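Local coordinates for protein AlyQ (Persicobacter sp. CCB-QB2, PDB 7D2A) that binds uronic acids, probably those of alginate, through a family 32 carbohydrate-binding module, here holding a 4,5-unsaturated mannuronic acid, at residues A[17-21]-A[22-26]. Sequence-based numbering, arbitrary orientation.
Sequences SAHDG and NLPEN. With CA (calcium ion), chain C; MAW (4-deoxy-alpha-L-erythro-hex-4-enopyranuronic acid), chain B.
Asp20, Gly21 and Asn22 form the tight bend where 17-21 runs directly into 22-26; Gly21 has a positive phi of 107°, at which a side chain would press on the preceding carbonyl. Beyond the bend the chain enters a 3-10 segment at Pro24, where Asn26 N bonds Leu23 O. Asp20 OD1 takes two hydrogen bonds from one face of its carboxylate: Asn22 N at 3.1 Å on the anti side, closing an Asx turn, and Asn22 ND2 at 2.9 Å on the syn side. The other oxygen, Asp20 OD2, accepts a hydrogen bond from MAW O3 at 2.7 Å. Replaced by an alanine, Asp20 would lose its carboxylate, which is likely to cost MAW O3 this acceptor and let the Asn22 amide turn. The His19 ring is engaged twice: Gly21 N donates to His19 ND1 nearly in the ring plane (2.9 Å), while Leu23 CD2 lies over one ring face in a CH-pi contact, 3.6 Å from the centroid. Leu23 gets there with CG anti to its carbonyl carbon (chi1 -68°), its side chain running alongside the imidazole. A water joins Gly21 O, Leu23 N and Asn26 ND2. Asn26 O binds calcium at 2.2 Å, with Asp29, Asn31, Thr34, Thr127 and Glu128 also in the site. The loop between strands 13-16 and 36-39 thus links the metal site to the glycan pocket of this F5/8 type C beta-sandwich, a CBM32.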
ATOM      1  N   SER A  17       4.376  -9.036  -5.639  1.00 11.52           N
ATOM      2  CA  SER A  17       5.291  -9.386  -6.753  1.00 11.94           C
ATOM      3  C   SER A  17       6.515 -10.156  -6.249  1.00 13.41           C
ATOM      4  O   SER A  17       7.061 -10.938  -7.031  1.00 14.97           O
ATOM      5  CB  SER A  17       5.667  -8.184  -7.532  1.00 13.85           C
ATOM      6  OG  SER A  17       6.294  -7.204  -6.742  1.00 13.71           O
ATOM      7  N   ALA A  18       6.983  -9.849  -5.041  1.00 13.38           N
ATOM      8  CA  ALA A  18       8.221 -10.386  -4.449  1.00 13.02           C
ATOM      9  C   ALA A  18       8.212  -9.995  -2.986  1.00 12.20           C
ATOM     10  O   ALA A  18       7.428  -9.095  -2.566  1.00 12.55           O
ATOM     11  CB  ALA A  18       9.423  -9.814  -5.141  1.00 16.42           C
ATOM     12  N   HIS A  19       9.025 -10.687  -2.200  1.00 13.13           N
ATOM     13  CA  HIS A  19       9.343 -10.258  -0.827  1.00 12.42           C
ATOM     14  C   HIS A  19      10.650 -10.920  -0.412  1.00 13.79           C
ATOM     15  O   HIS A  19      11.053 -11.876  -1.040  1.00 16.14           O
ATOM     16  CB  HIS A  19       8.212 -10.630   0.129  1.00 12.94           C
ATOM     17  CG  HIS A  19       8.103 -12.096   0.362  1.00 13.34           C
ATOM     18  ND1 HIS A  19       8.988 -12.787   1.199  1.00 16.58           N
ATOM     19  CD2 HIS A  19       7.302 -13.045  -0.198  1.00 13.47           C
ATOM     20  CE1 HIS A  19       8.665 -14.068   1.196  1.00 17.05           C
ATOM     21  NE2 HIS A  19       7.619 -14.281   0.344  1.00 13.45           N
ATOM     22  N   ASP A  20      11.291 -10.366   0.595  1.00 13.84           N
ATOM     23  CA  ASP A  20      12.622 -10.846   1.039  1.00 14.31           C
ATOM     24  C   ASP A  20      12.519 -11.585   2.362  1.00 15.99           C
ATOM     25  O   ASP A  20      13.564 -11.730   3.001  1.00 15.77           O
ATOM     26  CB  ASP A  20      13.543  -9.654   1.194  1.00 13.86           C
ATOM     27  CG  ASP A  20      13.303  -8.835   2.435  1.00 16.14           C
ATOM     28  OD1 ASP A  20      12.181  -8.903   2.948  1.00 14.17           O
ATOM     29  OD2 ASP A  20      14.256  -8.105   2.854  1.00 16.24           O
ATOM     30  N   GLY A  21      11.363 -12.109   2.730  1.00 14.12           N
ATOM     31  CA  GLY A  21      11.147 -12.789   4.006  1.00 14.03           C
ATOM     32  C   GLY A  21      10.324 -11.926   4.931  1.00 13.54           C
ATOM     33  O   GLY A  21       9.730 -12.469   5.856  1.00 14.55           O
ATOM     34  N   ASN A  22      10.274 -10.611   4.630  1.00 13.01           N
ATOM     35  CA  ASN A  22       9.366  -9.627   5.267  1.00 12.90           C
ATOM     36  C   ASN A  22       8.061  -9.730   4.478  1.00 11.77           C
ATOM     37  O   ASN A  22       7.989  -9.209   3.409  1.00 12.21           O
ATOM     38  CB  ASN A  22       9.969  -8.231   5.329  1.00 11.73           C
ATOM     39  CG  ASN A  22      11.151  -8.230   6.274  1.00 13.63           C
ATOM     40  OD1 ASN A  22      10.992  -8.272   7.494  1.00 13.21           O
ATOM     41  ND2 ASN A  22      12.337  -8.152   5.697  1.00 15.68           N
ATOM     42  N   LEU A  23       7.131 -10.521   4.971  1.00 12.35           N
ATOM     43  CA  LEU A  23       5.992 -11.029   4.182  1.00 12.17           C
ATOM     44  C   LEU A  23       4.980  -9.921   3.884  1.00 11.18           C
ATOM     45  O   LEU A  23       4.655  -9.119   4.738  1.00 11.22           O
ATOM     46  CB  LEU A  23       5.306 -12.179   4.919  1.00 13.63           C
ATOM     47  CG  LEU A  23       6.144 -13.438   5.023  1.00 14.69           C
ATOM     48  CD1 LEU A  23       5.368 -14.423   5.872  1.00 15.80           C
ATOM     49  CD2 LEU A  23       6.452 -13.933   3.649  1.00 15.04           C
ATOM     50  N   PRO A  24       4.211 -10.104   2.794  1.00 11.06           N
ATOM     51  CA  PRO A  24       3.115  -9.185   2.461  1.00 11.68           C
ATOM     52  C   PRO A  24       2.119  -8.966   3.598  1.00 11.07           C
ATOM     53  O   PRO A  24       1.704  -7.823   3.896  1.00 12.29           O
ATOM     54  CB  PRO A  24       2.534  -9.851   1.223  1.00 11.94           C
ATOM     55  CG  PRO A  24       3.723 -10.438   0.534  1.00 11.50           C
ATOM     56  CD  PRO A  24       4.479 -11.037   1.685  1.00 11.66           C
ATOM     57  N   GLU A  25       1.762 -10.056   4.274  1.00 12.86           N
ATOM     58  CA  GLU A  25       0.757 -10.058   5.366  0.50 12.70           C
ATOM     59  C   GLU A  25       1.244  -9.259   6.571  1.00 11.21           C
ATOM     60  O   GLU A  25       0.425  -8.919   7.391  1.00 11.33           O
ATOM     61  CB  GLU A  25       0.426 -11.489   5.804  0.50 15.23           C
ATOM     62  CG  GLU A  25       1.420 -12.109   6.772  0.50 15.68           C
ATOM     63  CD  GLU A  25       1.200 -13.597   7.034  0.50 17.66           C
ATOM     64  OE1 GLU A  25       0.020 -14.032   7.265  0.50 20.86           O
ATOM     65  OE2 GLU A  25       2.161 -14.313   6.924  0.50 16.18           O
ATOM     66  N   ASN A  26       2.525  -8.928   6.637  1.00 10.33           N
ATOM     67  CA  ASN A  26       2.993  -8.081   7.744  1.00 10.21           C
ATOM     68  C   ASN A  26       2.371  -6.673   7.679  1.00 10.62           C
ATOM     69  O   ASN A  26       2.469  -5.889   8.637  1.00 12.41           O
ATOM     70  CB  ASN A  26       4.506  -7.969   7.764  1.00 10.18           C
ATOM     71  CG  ASN A  26       5.174  -9.251   8.211  1.00 12.46           C
ATOM     72  OD1 ASN A  26       4.533 -10.224   8.650  1.00 15.25           O
ATOM     73  ND2 ASN A  26       6.480  -9.240   8.082  1.00 14.10           N
TER
HETATM   74 CA    CA C 401       3.122  -4.515  10.241  1.00 12.07          CA
HETATM   75  C1  MAW B   2      17.308  -3.888   3.284  1.00 19.57           C
HETATM   76  C2  MAW B   2      16.639  -4.980   4.018  1.00 17.55           C
HETATM   77  O2  MAW B   2      16.654  -4.810   5.464  1.00 20.91           O
HETATM   78  C3  MAW B   2      15.180  -5.026   3.489  1.00 18.42           C
HETATM   79  O3  MAW B   2      14.354  -5.810   4.330  1.00 16.27           O
HETATM   80  C4  MAW B   2      14.638  -3.591   3.387  1.00 19.10           C
HETATM   81  C5  MAW B   2      15.382  -2.523   3.547  1.00 18.02           C
HETATM   82  O5  MAW B   2      16.812  -2.633   3.778  1.00 19.81           O
HETATM   83  C6  MAW B   2      14.910  -1.173   3.453  1.00 17.16           C
HETATM   84  O6A MAW B   2      15.769  -0.243   3.575  1.00 16.45           O
HETATM   85  O6B MAW B   2      13.674  -0.907   3.197  1.00 14.68           O
HETATM   86  O   HOH W   1       7.929 -11.713   7.895  1.00 18.21           O